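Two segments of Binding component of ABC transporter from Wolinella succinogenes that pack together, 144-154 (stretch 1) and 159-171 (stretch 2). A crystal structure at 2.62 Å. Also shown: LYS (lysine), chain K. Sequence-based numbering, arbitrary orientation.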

# COMPACT_ATOMS: atom_id res chain seq x y z
N THR E 144 16.88 -40.37 -17.99
CA THR E 144 17.22 -38.96 -18.23
C THR E 144 16.20 -38.12 -19.02
O THR E 144 15.45 -38.64 -19.86
CB THR E 144 18.64 -38.78 -18.83
OG1 THR E 144 18.67 -39.26 -20.19
CG2 THR E 144 19.68 -39.48 -17.99
N GLU E 145 16.17 -36.83 -18.74
CA GLU E 145 15.26 -35.92 -19.39
C GLU E 145 15.44 -36.09 -20.86
O GLU E 145 14.46 -36.21 -21.60
CB GLU E 145 15.59 -34.46 -19.04
CG GLU E 145 15.29 -34.04 -17.62
CD GLU E 145 16.47 -34.19 -16.68
OE1 GLU E 145 16.73 -33.26 -15.88
OE2 GLU E 145 17.15 -35.24 -16.73
N ALA E 146 16.71 -36.13 -21.26
CA ALA E 146 17.13 -36.12 -22.65
C ALA E 146 16.86 -37.43 -23.36
O ALA E 146 16.61 -37.44 -24.58
CB ALA E 146 18.61 -35.77 -22.72
N GLU E 147 16.88 -38.53 -22.62
CA GLU E 147 16.47 -39.82 -23.20
C GLU E 147 15.00 -39.83 -23.40
O GLU E 147 14.50 -40.56 -24.27
CB GLU E 147 16.81 -40.99 -22.31
CG GLU E 147 18.23 -41.43 -22.34
CD GLU E 147 18.48 -42.45 -21.29
OE1 GLU E 147 17.89 -43.55 -21.39
OE2 GLU E 147 19.26 -42.17 -20.35
N ALA E 148 14.30 -39.02 -22.60
CA ALA E 148 12.85 -39.02 -22.56
C ALA E 148 12.34 -38.29 -23.76
O ALA E 148 11.57 -38.84 -24.53
CB ALA E 148 12.36 -38.38 -21.30
N VAL E 149 12.82 -37.08 -23.98
CA VAL E 149 12.37 -36.35 -25.16
C VAL E 149 12.72 -37.01 -26.48
O VAL E 149 11.93 -36.91 -27.43
CB VAL E 149 12.92 -34.94 -25.23
CG1 VAL E 149 11.77 -33.97 -25.23
CG2 VAL E 149 13.92 -34.68 -24.12
N GLN E 150 13.90 -37.63 -26.57
CA GLN E 150 14.28 -38.36 -27.79
C GLN E 150 13.15 -39.21 -28.31
O GLN E 150 12.93 -39.26 -29.50
CB GLN E 150 15.51 -39.23 -27.57
CG GLN E 150 16.84 -38.48 -27.71
CD GLN E 150 16.99 -37.86 -29.07
OE1 GLN E 150 16.79 -38.52 -30.09
NE2 GLN E 150 17.31 -36.57 -29.11
N GLU E 151 12.39 -39.84 -27.40
CA GLU E 151 11.22 -40.64 -27.78
C GLU E 151 10.14 -39.86 -28.55
O GLU E 151 9.51 -40.39 -29.48
CB GLU E 151 10.59 -41.33 -26.56
CG GLU E 151 11.51 -42.12 -25.66
CD GLU E 151 12.19 -43.27 -26.38
OE1 GLU E 151 11.47 -44.14 -26.92
OE2 GLU E 151 13.45 -43.29 -26.41
N VAL E 152 9.89 -38.61 -28.19
CA VAL E 152 8.95 -37.87 -29.00
C VAL E 152 9.64 -37.38 -30.31
O VAL E 152 9.06 -37.50 -31.42
CB VAL E 152 8.05 -36.85 -28.16
CG1 VAL E 152 8.70 -36.47 -26.81
CG2 VAL E 152 7.58 -35.66 -28.97
N LEU E 153 10.89 -36.92 -30.20
CA LEU E 153 11.72 -36.65 -31.40
C LEU E 153 11.87 -37.85 -32.35
O LEU E 153 11.95 -37.69 -33.57
CB LEU E 153 13.12 -36.15 -31.04
CG LEU E 153 13.19 -34.66 -30.68
CD1 LEU E 153 14.51 -34.32 -30.00
CD2 LEU E 153 12.98 -33.81 -31.90
N ASN E 154 11.88 -39.05 -31.77
CA ASN E 154 11.98 -40.27 -32.56
C ASN E 154 10.64 -40.70 -33.13
O ASN E 154 10.61 -41.53 -34.03
CB ASN E 154 12.62 -41.40 -31.74
CG ASN E 154 14.13 -41.23 -31.60
OD1 ASN E 154 14.73 -40.40 -32.29
ND2 ASN E 154 14.73 -42.00 -30.71
N MSE E 159 4.56 -36.79 -26.76
CA MSE E 159 4.71 -35.61 -25.92
C MSE E 159 5.49 -35.86 -24.64
O MSE E 159 5.40 -36.94 -24.03
CB MSE E 159 3.33 -35.09 -25.53
CG MSE E 159 2.41 -36.19 -25.05
SE MSE E 159 0.71 -35.42 -24.54
CE MSE E 159 -0.14 -37.06 -23.81
N PHE E 160 6.23 -34.83 -24.25
CA PHE E 160 7.13 -34.79 -23.10
C PHE E 160 6.58 -33.84 -22.01
O PHE E 160 6.04 -32.78 -22.32
CB PHE E 160 8.51 -34.33 -23.58
CG PHE E 160 9.57 -34.31 -22.51
CD1 PHE E 160 10.10 -35.50 -22.00
CD2 PHE E 160 10.07 -33.11 -22.04
CE1 PHE E 160 11.06 -35.47 -21.02
CE2 PHE E 160 11.04 -33.10 -21.06
CZ PHE E 160 11.53 -34.29 -20.55
N ILE E 161 6.70 -34.24 -20.75
CA ILE E 161 6.22 -33.41 -19.62
C ILE E 161 7.36 -33.17 -18.64
O ILE E 161 8.08 -34.10 -18.29
CB ILE E 161 5.08 -34.05 -18.82
CG1 ILE E 161 4.60 -33.07 -17.72
CG2 ILE E 161 5.52 -35.39 -18.20
CD1 ILE E 161 3.32 -33.53 -16.92
N PHE E 162 7.52 -31.93 -18.20
CA PHE E 162 8.63 -31.59 -17.33
C PHE E 162 8.52 -30.13 -16.95
O PHE E 162 7.74 -29.39 -17.55
CB PHE E 162 9.95 -31.85 -18.06
CG PHE E 162 11.09 -32.14 -17.15
CD1 PHE E 162 11.34 -33.44 -16.72
CD2 PHE E 162 11.91 -31.12 -16.71
CE1 PHE E 162 12.38 -33.70 -15.84
CE2 PHE E 162 12.95 -31.37 -15.83
CZ PHE E 162 13.19 -32.66 -15.40
N ASP E 163 9.31 -29.73 -15.95
CA ASP E 163 9.48 -28.36 -15.57
C ASP E 163 9.63 -27.47 -16.81
O ASP E 163 10.40 -27.76 -17.72
CB ASP E 163 10.69 -28.19 -14.65
CG ASP E 163 10.55 -28.97 -13.33
OD1 ASP E 163 11.14 -28.55 -12.29
OD2 ASP E 163 9.86 -30.00 -13.33
N LEU E 164 8.85 -26.39 -16.80
CA LEU E 164 8.72 -25.47 -17.92
C LEU E 164 10.04 -24.84 -18.37
O LEU E 164 10.23 -24.61 -19.57
CB LEU E 164 7.72 -24.37 -17.57
CG LEU E 164 7.35 -23.36 -18.64
CD1 LEU E 164 5.92 -23.03 -18.44
CD2 LEU E 164 8.20 -22.12 -18.54
N PRO E 165 10.94 -24.52 -17.43
CA PRO E 165 12.15 -23.85 -17.90
C PRO E 165 13.05 -24.78 -18.67
O PRO E 165 13.79 -24.33 -19.53
CB PRO E 165 12.80 -23.33 -16.63
CG PRO E 165 11.62 -23.27 -15.62
CD PRO E 165 10.83 -24.47 -15.96
N PHE E 166 12.92 -26.07 -18.42
CA PHE E 166 13.57 -27.07 -19.27
C PHE E 166 13.08 -27.00 -20.70
O PHE E 166 13.88 -26.90 -21.64
CB PHE E 166 13.39 -28.48 -18.72
CG PHE E 166 13.99 -29.56 -19.58
CD1 PHE E 166 15.21 -30.14 -19.24
CD2 PHE E 166 13.31 -30.04 -20.70
CE1 PHE E 166 15.77 -31.14 -20.02
CE2 PHE E 166 13.86 -31.07 -21.49
CZ PHE E 166 15.09 -31.61 -21.15
N ASN E 167 11.76 -27.03 -20.87
CA ASN E 167 11.16 -26.96 -22.19
C ASN E 167 11.59 -25.76 -23.01
O ASN E 167 11.95 -25.89 -24.17
CB ASN E 167 9.65 -27.03 -22.07
CG ASN E 167 9.20 -28.34 -21.49
OD1 ASN E 167 9.78 -29.40 -21.75
ND2 ASN E 167 8.15 -28.28 -20.68
N VAL E 168 11.60 -24.58 -22.43
CA VAL E 168 12.03 -23.46 -23.29
C VAL E 168 13.50 -23.56 -23.71
O VAL E 168 13.82 -23.25 -24.83
CB VAL E 168 11.55 -22.04 -22.83
CG1 VAL E 168 10.92 -22.06 -21.52
CG2 VAL E 168 12.66 -21.05 -22.87
N ALA E 169 14.37 -24.05 -22.84
CA ALA E 169 15.78 -24.21 -23.20
C ALA E 169 15.93 -25.31 -24.23
O ALA E 169 16.74 -25.22 -25.16
CB ALA E 169 16.60 -24.49 -21.98
N PHE E 170 15.14 -26.36 -24.09
CA PHE E 170 15.15 -27.41 -25.08
C PHE E 170 14.60 -26.97 -26.43
O PHE E 170 15.14 -27.34 -27.47
CB PHE E 170 14.41 -28.63 -24.56
CG PHE E 170 14.59 -29.85 -25.40
CD1 PHE E 170 15.53 -30.81 -25.06
CD2 PHE E 170 13.79 -30.06 -26.52
CE1 PHE E 170 15.68 -31.96 -25.81
CE2 PHE E 170 13.93 -31.19 -27.28
CZ PHE E 170 14.88 -32.15 -26.93
N MSE E 171 13.51 -26.20 -26.42
CA MSE E 171 12.92 -25.65 -27.64
C MSE E 171 13.92 -24.84 -28.42
O MSE E 171 13.90 -24.84 -29.64
CB MSE E 171 11.72 -24.76 -27.32
CG MSE E 171 10.41 -25.50 -27.10
SE MSE E 171 9.99 -26.77 -28.54
CE MSE E 171 9.72 -25.50 -30.02
N LYS K . 11.76 -30.01 -10.12
CA LYS K . 12.16 -31.34 -10.51
C LYS K . 12.04 -32.23 -9.29
O LYS K . 12.23 -31.75 -8.17
CB LYS K . 13.61 -31.34 -10.99
CG LYS K . 13.99 -32.50 -11.88
CD LYS K . 15.40 -32.90 -11.66
CE LYS K . 15.95 -33.81 -12.76
NZ LYS K . 17.43 -33.94 -12.71
OXT LYS K . 11.75 -33.42 -9.38

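No hydrogen bond joins the two stretches; the helix 145-154 lies on the strand and following helix through apolar contacts. The strand runs nearly antiparallel to it, at 155°, and opens with Met159, a selenomethionine whose side chain points away, leaving its backbone N 3.8 Å from Val152 CB. Phe160 turns toward the helix. Val149 CG1 sits over one face, 3.9 Å from the centroid of the Phe160 ring in a CH-pi contact, while Ala148 CB meets the edge at Phe160 CE1, 3.2 Å away, its small methyl letting the ring come close to the helix. Ile161, next along the strand, makes no contact, and Phe162 faces the helix again, its CZ 3.4 Å from Glu145 CG. Here the apolar contact borders the ligand: Phe162 CZ also lies 3.6 Å from lysine CG, Glu145 OE1 accepts a weak hydrogen bond from lysine NZ (3.3 Å), and Asp163 OD1 accepts a shorter hydrogen bond from lysine N (2.7 Å), carboxylates suiting the ligand's two amino groups. One turn apart on the next helix, Phe166 and Phe170 both point back. Phe166 CE1 reaches Glu145 CB at 3.5 Å; the Phe170 ring carries Val149 CG1 over one face and Leu153 CD1 at its edge, 3.8 Å from Phe170 CZ. Val149 CG2 also lies 4.4 Å from Phe166 CZ, so branched Val149 fits among three aromatic rings.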